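Local structure of cellulose hydrolase (Bacillus licheniformis, 4YZT) at residues S70-V75 / V112-H117; V75-H80 / T91-R96. The protein cleaves beta-1,4-glucosidic bonds in cellulose as a tri-modular endoglucanase of glycoside hydrolase family 5. All coordinates share one frame; numbering follows the deposited sequence. Where two conformers were deposited one is given.

Contact 1 of 2, residues S70-V75 / V112-H117; sequences SVRIPV and VLNIHH. With BGC (beta-D-glucopyranose), chain B; BGC (beta-D-glucopyranose), chain C.
Ile73 N reaches Val112 O at 2.8 Å on an almost straight bond, and Val112 N donates to Val71 O: strands 70-73 and 110-114 are parallel neighbours in the TIM barrel. Past this point the ladder slackens, Ile73 O staying 3.7 Å from Asn114 N, a buried amide with no hydrogen-bond partner in the model. The Asn114 side chain takes over. Its chi1 of 79° brings OD1 back to accept from Val75 N at 3.0 Å, while ND2 donates in the ring plane to His116 ND1. A bent bond (139°) from His116 N to Val75 O ties the segments again. Pro74 CB lies over a face of the His116 ring, and NE2 hydrogen-bonds O3 of the chain B glucose at 3.1 Å, in the glycan pocket at the strands' C-terminal ends. The loose side is His117, which makes no contact with segment 70-75 and brings CE1 near that O3 and O6 of the chain C glucose. Asn114 ND2 lies over an Arg72 guanidinium face without bonding; Glu158, Glu271 and Asn161 hold that tip. Helix 91-105 completes the beta-alpha-beta unit and packs on Leu113; helix 130-147 packs on Ile115.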
ATOM      1  N   SER A  70      13.793   3.254   8.192  1.00 11.79           N
ATOM      2  CA  SER A  70      14.381   3.375   6.861  1.00 11.55           C
ATOM      3  C   SER A  70      13.398   3.986   5.866  1.00 11.03           C
ATOM      4  O   SER A  70      12.188   3.937   6.072  1.00 11.27           O
ATOM      5  CB  SER A  70      14.865   2.007   6.355  1.00 12.28           C
ATOM      6  OG  SER A  70      13.791   1.087   6.244  1.00 10.31           O
ATOM      7  N   VAL A  71      13.934   4.601   4.814  1.00  9.39           N
ATOM      8  CA  VAL A  71      13.118   5.125   3.736  1.00  9.35           C
ATOM      9  C   VAL A  71      13.671   4.658   2.395  1.00 11.91           C
ATOM     10  O   VAL A  71      14.881   4.527   2.213  1.00 11.99           O
ATOM     11  CB  VAL A  71      13.023   6.681   3.756  1.00 12.83           C
ATOM     12  CG1 VAL A  71      12.492   7.168   5.106  1.00 11.77           C
ATOM     13  CG2 VAL A  71      14.365   7.328   3.442  1.00 17.31           C
ATOM     14  N   ARG A  72      12.761   4.385   1.473  1.00  8.10           N
ATOM     15  CA  ARG A  72      13.117   4.099   0.091  1.00  9.35           C
ATOM     16  C   ARG A  72      12.762   5.297  -0.767  1.00  9.81           C
ATOM     17  O   ARG A  72      11.650   5.805  -0.691  1.00 10.42           O
ATOM     18  CB  ARG A  72      12.394   2.846  -0.409  1.00 10.53           C
ATOM     19  CG  ARG A  72      12.615   2.491  -1.879  1.00  9.21           C
ATOM     20  CD  ARG A  72      12.221   1.036  -2.046  1.00  9.40           C
ATOM     21  NE  ARG A  72      12.403   0.422  -3.366  1.00  8.55           N
ATOM     22  CZ  ARG A  72      11.455   0.290  -4.296  1.00 10.14           C
ATOM     23  NH1 ARG A  72      10.242   0.818  -4.117  1.00 10.01           N
ATOM     24  NH2 ARG A  72      11.728  -0.352  -5.435  1.00  7.94           N
ATOM     25  N   ILE A  73      13.722   5.754  -1.563  1.00 10.82           N
ATOM     26  CA  ILE A  73      13.523   6.925  -2.413  1.00  8.49           C
ATOM     27  C   ILE A  73      13.590   6.495  -3.869  1.00 11.85           C
ATOM     28  O   ILE A  73      14.670   6.441  -4.466  1.00 12.12           O
ATOM     29  CB  ILE A  73      14.578   8.037  -2.132  1.00 13.19           C
ATOM     30  CG1 ILE A  73      14.571   8.430  -0.650  1.00 11.44           C
ATOM     31  CG2 ILE A  73      14.330   9.271  -2.998  1.00 12.67           C
ATOM     32  CD1 ILE A  73      15.750   9.300  -0.235  1.00 15.84           C
ATOM     33  N   PRO A  74      12.430   6.144  -4.440  1.00 10.04           N
ATOM     34  CA  PRO A  74      12.429   5.773  -5.858  1.00  9.03           C
ATOM     35  C   PRO A  74      12.738   6.975  -6.726  1.00  9.85           C
ATOM     36  O   PRO A  74      12.227   8.067  -6.472  1.00  9.98           O
ATOM     37  CB  PRO A  74      11.002   5.243  -6.094  1.00 12.46           C
ATOM     38  CG  PRO A  74      10.189   5.744  -4.991  1.00 14.46           C
ATOM     39  CD  PRO A  74      11.113   5.930  -3.804  1.00 12.72           C
ATOM     40  N   VAL A  75      13.579   6.775  -7.739  1.00 10.25           N
ATOM     41  CA  VAL A  75      13.948   7.855  -8.656  1.00  9.19           C
ATOM     42  C   VAL A  75      13.860   7.377 -10.103  1.00  9.90           C
ATOM     43  O   VAL A  75      14.448   6.351 -10.475  1.00 11.81           O
ATOM     44  CB  VAL A  75      15.364   8.380  -8.389  1.00 10.75           C
ATOM     45  CG1 VAL A  75      15.734   9.445  -9.418  1.00 10.62           C
ATOM     46  CG2 VAL A  75      15.480   8.925  -6.967  1.00 11.75           C
ATOM     47  N   VAL A 112      17.288   3.738   0.846  1.00 10.18           N
ATOM     48  CA  VAL A 112      17.412   2.985  -0.399  1.00 12.65           C
ATOM     49  C   VAL A 112      17.244   3.921  -1.597  1.00 10.99           C
ATOM     50  O   VAL A 112      16.186   4.532  -1.772  1.00 14.03           O
ATOM     51  CB  VAL A 112      16.378   1.853  -0.478  1.00 10.18           C
ATOM     52  CG1 VAL A 112      16.427   1.134  -1.848  1.00 11.07           C
ATOM     53  CG2 VAL A 112      16.608   0.871   0.667  1.00 11.36           C
ATOM     54  N   LEU A 113      18.288   4.030  -2.414  1.00  9.37           N
ATOM     55  CA  LEU A 113      18.220   4.851  -3.620  1.00 11.03           C
ATOM     56  C   LEU A 113      18.199   3.928  -4.832  1.00 13.89           C
ATOM     57  O   LEU A 113      19.012   2.998  -4.898  1.00 11.06           O
ATOM     58  CB  LEU A 113      19.405   5.819  -3.687  1.00  9.87           C
ATOM     59  CG  LEU A 113      19.571   6.706  -4.933  1.00 13.12           C
ATOM     60  CD1 LEU A 113      18.474   7.760  -5.036  1.00 15.14           C
ATOM     61  CD2 LEU A 113      20.954   7.360  -4.951  1.00 15.86           C
ATOM     62  N   ASN A 114      17.284   4.154  -5.781  1.00  8.99           N
ATOM     63  CA  ASN A 114      17.201   3.216  -6.914  1.00  8.94           C
ATOM     64  C   ASN A 114      17.120   3.871  -8.281  1.00  9.16           C
ATOM     65  O   ASN A 114      17.274   5.087  -8.415  1.00 10.46           O
ATOM     66  CB  ASN A 114      16.014   2.243  -6.722  1.00  9.17           C
ATOM     67  CG  ASN A 114      14.637   2.842  -7.087  1.00 10.50           C
ATOM     68  OD1 ASN A 114      14.508   3.942  -7.638  1.00 11.64           O
ATOM     69  ND2 ASN A 114      13.594   2.067  -6.805  1.00 11.74           N
ATOM     70  N   ILE A 115      16.919   3.026  -9.291  1.00  9.15           N
ATOM     71  CA  ILE A 115      16.436   3.420 -10.606  1.00 10.17           C
ATOM     72  C   ILE A 115      15.023   2.832 -10.720  1.00 12.06           C
ATOM     73  O   ILE A 115      14.845   1.625 -10.559  1.00 11.84           O
ATOM     74  CB  ILE A 115      17.342   2.894 -11.739  1.00 12.00           C
ATOM     75  CG1 ILE A 115      18.739   3.538 -11.664  1.00 10.25           C
ATOM     76  CG2 ILE A 115      16.686   3.104 -13.112  1.00  9.92           C
ATOM     77  CD1 ILE A 115      19.656   3.189 -12.840  1.00 11.04           C
ATOM     78  N   HIS A 116      14.018   3.670 -10.974  1.00 10.17           N
ATOM     79  CA  HIS A 116      12.644   3.212 -10.839  1.00 10.66           C
ATOM     80  C   HIS A 116      11.921   3.006 -12.183  1.00 12.57           C
ATOM     81  O   HIS A 116      12.090   1.955 -12.825  1.00  9.19           O
ATOM     82  CB  HIS A 116      11.861   4.181  -9.925  1.00  8.61           C
ATOM     83  CG  HIS A 116      10.711   3.531  -9.210  1.00  8.37           C
ATOM     84  ND1 HIS A 116      10.887   2.673  -8.142  1.00  9.70           N
ATOM     85  CD2 HIS A 116       9.377   3.572  -9.443  1.00 10.37           C
ATOM     86  CE1 HIS A 116       9.709   2.246  -7.727  1.00  7.33           C
ATOM     87  NE2 HIS A 116       8.774   2.781  -8.498  1.00  8.44           N
ATOM     88  N   HIS A 117      11.130   3.982 -12.630  1.00 11.92           N
ATOM     89  CA  HIS A 117      10.271   3.734 -13.797  1.00  9.92           C
ATOM     90  C   HIS A 117      11.019   3.719 -15.127  1.00  9.70           C
ATOM     91  O   HIS A 117      10.433   3.397 -16.169  1.00  9.75           O
ATOM     92  CB  HIS A 117       9.129   4.743 -13.840  1.00 11.46           C
ATOM     93  CG  HIS A 117       8.077   4.481 -12.804  1.00 10.44           C
ATOM     94  ND1 HIS A 117       7.663   3.208 -12.480  1.00 10.08           N
ATOM     95  CD2 HIS A 117       7.374   5.324 -12.010  1.00  9.50           C
ATOM     96  CE1 HIS A 117       6.740   3.277 -11.531  1.00 10.41           C
ATOM     97  NE2 HIS A 117       6.552   4.547 -11.228  1.00  9.43           N
TER
HETATM   98  C2  BGC B   1       5.765  -0.193  -8.505  1.00 17.20           C
HETATM   99  C3  BGC B   1       5.137   1.044  -7.967  1.00 17.61           C
HETATM  100  C4  BGC B   1       3.682   1.028  -8.127  1.00 18.42           C
HETATM  101  C5  BGC B   1       3.124  -0.213  -7.429  1.00 19.75           C
HETATM  102  C6  BGC B   1       1.625  -0.342  -7.409  1.00 19.51           C
HETATM  103  C1  BGC B   1       5.073  -1.311  -7.774  1.00 23.66           C
HETATM  104  O1  BGC B   1       5.707  -2.555  -7.796  1.00 30.28           O
HETATM  105  O2  BGC B   1       7.188  -0.272  -8.177  1.00 12.50           O
HETATM  106  O3  BGC B   1       5.736   2.285  -8.552  1.00 12.77           O
HETATM  107  O4  BGC B   1       3.135   2.269  -7.554  1.00 16.18           O
HETATM  108  O5  BGC B   1       3.673  -1.379  -8.120  1.00 23.14           O
HETATM  109  O6  BGC B   1       1.201  -0.541  -8.748  1.00 20.41           O
HETATM  110  C2  BGC C   2       1.493   3.994  -7.733  1.00 17.85           C
HETATM  111  C3  BGC C   2       0.531   4.670  -8.658  1.00 16.74           C
HETATM  112  C4  BGC C   2       1.232   5.126  -9.899  1.00 17.17           C
HETATM  113  C5  BGC C   2       1.940   3.965 -10.574  1.00 19.28           C
HETATM  114  C6  BGC C   2       2.685   4.457 -11.788  1.00 22.80           C
HETATM  115  C1  BGC C   2       2.190   2.853  -8.429  1.00 18.68           C
HETATM  116  O2  BGC C   2       0.831   3.500  -6.547  1.00 15.95           O
HETATM  117  O3  BGC C   2      -0.107   5.778  -7.950  1.00 14.99           O
HETATM  118  O4  BGC C   2       0.311   5.713 -10.900  1.00 17.07           O
HETATM  119  O5  BGC C   2       2.889   3.296  -9.660  1.00 16.77           O
HETATM  120  O6  BGC C   2       3.179   3.353 -12.542  1.00 26.52           O

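Contact 2 of 2, residues V75-H80 / T91-R96; sequences VTWDSH and TDWMNR
His80 lies flat on Trp93 in a face-to-face stack: the imidazole and the five-membered ring of the indole are 3.5 Å apart between centroids and tilted by only 3°. The histidine ring reaches beyond that pyrrole, bringing its NE2 to 3.3 Å from CE3 of Trp93, while CB of His80 adds a CH-pi contact over the same pyrrole. The second aromatic pair is turned the other way. Trp93 presents the edge of its indole, NE1 and CD1, to the face of Trp77 in an offset edge-to-face pair with planes at 88°, and its NE1 comes to 3.5 Å from CE3 of Trp77. Trp93 thus touches both other rings of the cluster; its CG, anti to the backbone N (chi1 -180°), directs the indole from the helix toward the loop.

Sulfur and aliphatic contacts fill in the sides. Met94 SD sits at the edge of the Trp77 benzene ring, 3.9 Å from CZ3, a Met-aromatic contact reached by a chain bent at chi2 and chi3. Val75 CG1 meets the edge of Trp93 at CZ2, 3.8 Å away, and also lies over a face of Trp77.

Polar bonds work within the loop or reach outside the contact. His80 N donates to Trp77 O at 2.8 Å, its ND1 adds a weak bond to the same oxygen, and its NE2 bonds Thr46 OG1. Trp77 NE1 is bonded to Asn114 O.

No hydrogen bond joins segments 75-80 and 91-96. The loop after barrel strand 70-73 therefore meets the start of helix 91-105 through ring faces, ring edges and a thioether, while the polar bonds fix how His80 and Trp77 are turned; should His80 be protonated, the stacked indole could help to stabilise the charge.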
ATOM      1  N   VAL A  75      13.579   6.775  -7.739  1.00 10.25           N
ATOM      2  CA  VAL A  75      13.948   7.855  -8.656  1.00  9.19           C
ATOM      3  C   VAL A  75      13.860   7.377 -10.103  1.00  9.90           C
ATOM      4  O   VAL A  75      14.448   6.351 -10.475  1.00 11.81           O
ATOM      5  CB  VAL A  75      15.364   8.380  -8.389  1.00 10.75           C
ATOM      6  CG1 VAL A  75      15.734   9.445  -9.418  1.00 10.62           C
ATOM      7  CG2 VAL A  75      15.480   8.925  -6.967  1.00 11.75           C
ATOM      8  N   THR A  76      13.106   8.113 -10.906  1.00  9.49           N
ATOM      9  CA  THR A  76      13.038   7.847 -12.328  1.00 11.02           C
ATOM     10  C   THR A  76      13.972   8.829 -13.021  1.00 11.18           C
ATOM     11  O   THR A  76      13.774  10.046 -12.952  1.00 13.00           O
ATOM     12  CB  THR A  76      11.596   7.958 -12.844  1.00 12.33           C
ATOM     13  OG1 THR A  76      10.788   6.984 -12.163  1.00 12.08           O
ATOM     14  CG2 THR A  76      11.528   7.716 -14.358  1.00 12.87           C
ATOM     15  N   TRP A  77      15.013   8.301 -13.663  1.00 12.17           N
ATOM     16  CA  TRP A  77      16.077   9.140 -14.216  1.00 11.27           C
ATOM     17  C   TRP A  77      15.800   9.595 -15.648  1.00 12.52           C
ATOM     18  O   TRP A  77      16.328  10.622 -16.090  1.00 12.95           O
ATOM     19  CB  TRP A  77      17.427   8.388 -14.142  1.00 11.42           C
ATOM     20  CG  TRP A  77      17.810   8.046 -12.701  1.00 11.05           C
ATOM     21  CD1 TRP A  77      17.400   6.955 -11.979  1.00 11.54           C
ATOM     22  CD2 TRP A  77      18.641   8.815 -11.823  1.00 11.30           C
ATOM     23  NE1 TRP A  77      17.924   7.006 -10.708  1.00 10.38           N
ATOM     24  CE2 TRP A  77      18.688   8.135 -10.584  1.00 10.87           C
ATOM     25  CE3 TRP A  77      19.338  10.017 -11.955  1.00 11.92           C
ATOM     26  CZ2 TRP A  77      19.423   8.610  -9.497  1.00 11.85           C
ATOM     27  CZ3 TRP A  77      20.067  10.486 -10.876  1.00 12.09           C
ATOM     28  CH2 TRP A  77      20.108   9.783  -9.665  1.00 11.66           C
ATOM     29  N   ASP A  78      14.960   8.828 -16.342  1.00 12.17           N
ATOM     30  CA  ASP A  78      14.644   8.972 -17.780  1.00 14.08           C
ATOM     31  C   ASP A  78      14.784  10.365 -18.421  1.00 15.54           C
ATOM     32  O   ASP A  78      15.678  10.594 -19.246  1.00 15.32           O
ATOM     33  CB  ASP A  78      13.211   8.467 -18.005  1.00 14.74           C
ATOM     34  CG  ASP A  78      12.804   8.459 -19.471  1.00 19.36           C
ATOM     35  OD1 ASP A  78      13.563   7.917 -20.306  1.00 17.86           O
ATOM     36  OD2 ASP A  78      11.711   8.986 -19.783  1.00 21.82           O
ATOM     37  N   SER A  79      13.918  11.304 -18.056  1.00 13.27           N
ATOM     38  CA  SER A  79      13.889  12.587 -18.763  0.65 15.44           C
ATOM     39  C   SER A  79      15.122  13.431 -18.453  1.00 16.84           C
ATOM     40  O   SER A  79      15.374  14.439 -19.120  1.00 17.34           O
ATOM     41  CB  SER A  79      12.618  13.377 -18.421  0.65 16.12           C
ATOM     42  OG  SER A  79      12.732  14.050 -17.176  0.65 16.59           O
ATOM     43  N   HIS A  80      15.894  13.010 -17.457  1.00 16.98           N
ATOM     44  CA  HIS A  80      17.067  13.765 -17.026  1.00 15.90           C
ATOM     45  C   HIS A  80      18.377  13.180 -17.561  1.00 18.37           C
ATOM     46  O   HIS A  80      19.459  13.667 -17.228  1.00 21.26           O
ATOM     47  CB  HIS A  80      17.100  13.827 -15.489  1.00 15.69           C
ATOM     48  CG  HIS A  80      15.759  14.086 -14.869  1.00 16.21           C
ATOM     49  ND1 HIS A  80      14.952  13.079 -14.380  1.00 19.74           N
ATOM     50  CD2 HIS A  80      15.079  15.240 -14.674  1.00 15.12           C
ATOM     51  CE1 HIS A  80      13.835  13.604 -13.906  1.00 17.21           C
ATOM     52  NE2 HIS A  80      13.889  14.914 -14.070  1.00 19.09           N
ATOM     53  N   THR A  91      22.726  18.024 -14.409  1.00 17.28           N
ATOM     54  CA  THR A  91      23.383  18.422 -13.170  1.00 21.13           C
ATOM     55  C   THR A  91      22.393  18.868 -12.096  1.00 19.60           C
ATOM     56  O   THR A  91      22.552  18.532 -10.912  1.00 18.33           O
ATOM     57  CB  THR A  91      24.395  19.559 -13.421  1.00 25.91           C
ATOM     58  OG1 THR A  91      25.381  19.118 -14.360  1.00 28.99           O
ATOM     59  CG2 THR A  91      25.092  19.951 -12.130  0.79 26.31           C
ATOM     60  N   ASP A  92      21.375  19.626 -12.493  1.00 20.26           N
ATOM     61  CA  ASP A  92      20.395  20.091 -11.518  1.00 21.38           C
ATOM     62  C   ASP A  92      19.597  18.927 -10.940  1.00 19.25           C
ATOM     63  O   ASP A  92      19.235  18.947  -9.765  1.00 15.50           O
ATOM     64  CB  ASP A  92      19.450  21.113 -12.144  1.00 25.35           C
ATOM     65  CG  ASP A  92      20.130  22.439 -12.426  1.00 31.92           C
ATOM     66  OD1 ASP A  92      20.979  22.876 -11.610  1.00 30.15           O
ATOM     67  OD2 ASP A  92      19.813  23.047 -13.473  1.00 36.83           O
ATOM     68  N   TRP A  93      19.332  17.910 -11.759  1.00 16.69           N
ATOM     69  CA  TRP A  93      18.603  16.743 -11.277  1.00 15.32           C
ATOM     70  C   TRP A  93      19.466  15.959 -10.298  1.00 16.59           C
ATOM     71  O   TRP A  93      18.999  15.581  -9.225  1.00 15.09           O
ATOM     72  CB  TRP A  93      18.165  15.832 -12.434  1.00 16.57           C
ATOM     73  CG  TRP A  93      17.407  14.615 -11.971  1.00 16.14           C
ATOM     74  CD1 TRP A  93      17.835  13.315 -11.997  1.00 12.67           C
ATOM     75  CD2 TRP A  93      16.090  14.595 -11.413  1.00 15.20           C
ATOM     76  NE1 TRP A  93      16.857  12.486 -11.490  1.00 13.59           N
ATOM     77  CE2 TRP A  93      15.779  13.248 -11.118  1.00 14.86           C
ATOM     78  CE3 TRP A  93      15.148  15.590 -11.119  1.00 17.49           C
ATOM     79  CZ2 TRP A  93      14.551  12.867 -10.546  1.00 13.63           C
ATOM     80  CZ3 TRP A  93      13.926  15.213 -10.562  1.00 15.19           C
ATOM     81  CH2 TRP A  93      13.643  13.862 -10.279  1.00 13.52           C
ATOM     82  N   MET A  94      20.723  15.714 -10.662  1.00 15.53           N
ATOM     83  CA  MET A  94      21.602  14.995  -9.753  1.00 14.24           C
ATOM     84  C   MET A  94      21.757  15.766  -8.442  1.00 15.19           C
ATOM     85  O   MET A  94      21.762  15.171  -7.367  1.00 14.99           O
ATOM     86  CB  MET A  94      22.973  14.741 -10.373  1.00 14.78           C
ATOM     87  CG  MET A  94      23.843  13.829  -9.518  1.00 14.60           C
ATOM     88  SD  MET A  94      23.293  12.108  -9.464  1.00 15.94           S
ATOM     89  CE  MET A  94      24.114  11.504 -10.940  1.00 16.73           C
ATOM     90  N   ASN A  95      21.858  17.089  -8.527  1.00 15.20           N
ATOM     91  CA  ASN A  95      21.932  17.893  -7.312  1.00 17.25           C
ATOM     92  C   ASN A  95      20.683  17.728  -6.456  1.00 16.87           C
ATOM     93  O   ASN A  95      20.774  17.679  -5.226  1.00 14.83           O
ATOM     94  CB  ASN A  95      22.131  19.378  -7.624  1.00 19.81           C
ATOM     95  CG  ASN A  95      23.519  19.688  -8.142  1.00 20.41           C
ATOM     96  OD1 ASN A  95      24.430  18.864  -8.048  1.00 21.91           O
ATOM     97  ND2 ASN A  95      23.690  20.888  -8.690  1.00 19.84           N
ATOM     98  N   ARG A  96      19.522  17.656  -7.103  1.00 16.21           N
ATOM     99  CA  ARG A  96      18.267  17.539  -6.373  1.00 14.73           C
ATOM    100  C   ARG A  96      18.157  16.161  -5.717  1.00 16.06           C
ATOM    101  O   ARG A  96      17.747  16.059  -4.560  1.00 16.33           O
ATOM    102  CB  ARG A  96      17.068  17.806  -7.302  1.00 14.62           C
ATOM    103  CG  ARG A  96      15.705  17.478  -6.698  1.00 13.57           C
ATOM    104  CD  ARG A  96      15.341  18.368  -5.486  1.00 14.78           C
ATOM    105  NE  ARG A  96      14.005  18.048  -4.960  1.00 16.49           N
ATOM    106  CZ  ARG A  96      13.496  18.545  -3.833  1.00 16.26           C
ATOM    107  NH1 ARG A  96      14.206  19.375  -3.082  1.00 15.02           N
ATOM    108  NH2 ARG A  96      12.281  18.192  -3.435  1.00 15.63           N
TER

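Both contacts belong to one beta-alpha-beta unit of the TIM barrel: strand 70-73, a loop, helix 91-105, then strand 110-114. Contact 2 is nested along the chain inside the loop closed by contact 1, and Val75 belongs to both; their centres lie 13 Å apart. Contact 1 pairs the two neighbouring strands and runs out to the glucan pocket, whereas contact 2 packs the loop after strand 70-73 on the start of the helix. They meet directly, since Thr76 OG1 probably accepts from His117 N and Trp77 packs on Ile115. The residues between, Thr76, Asn114 and Ile115, thus connect the aromatic cluster to the two pocket histidines.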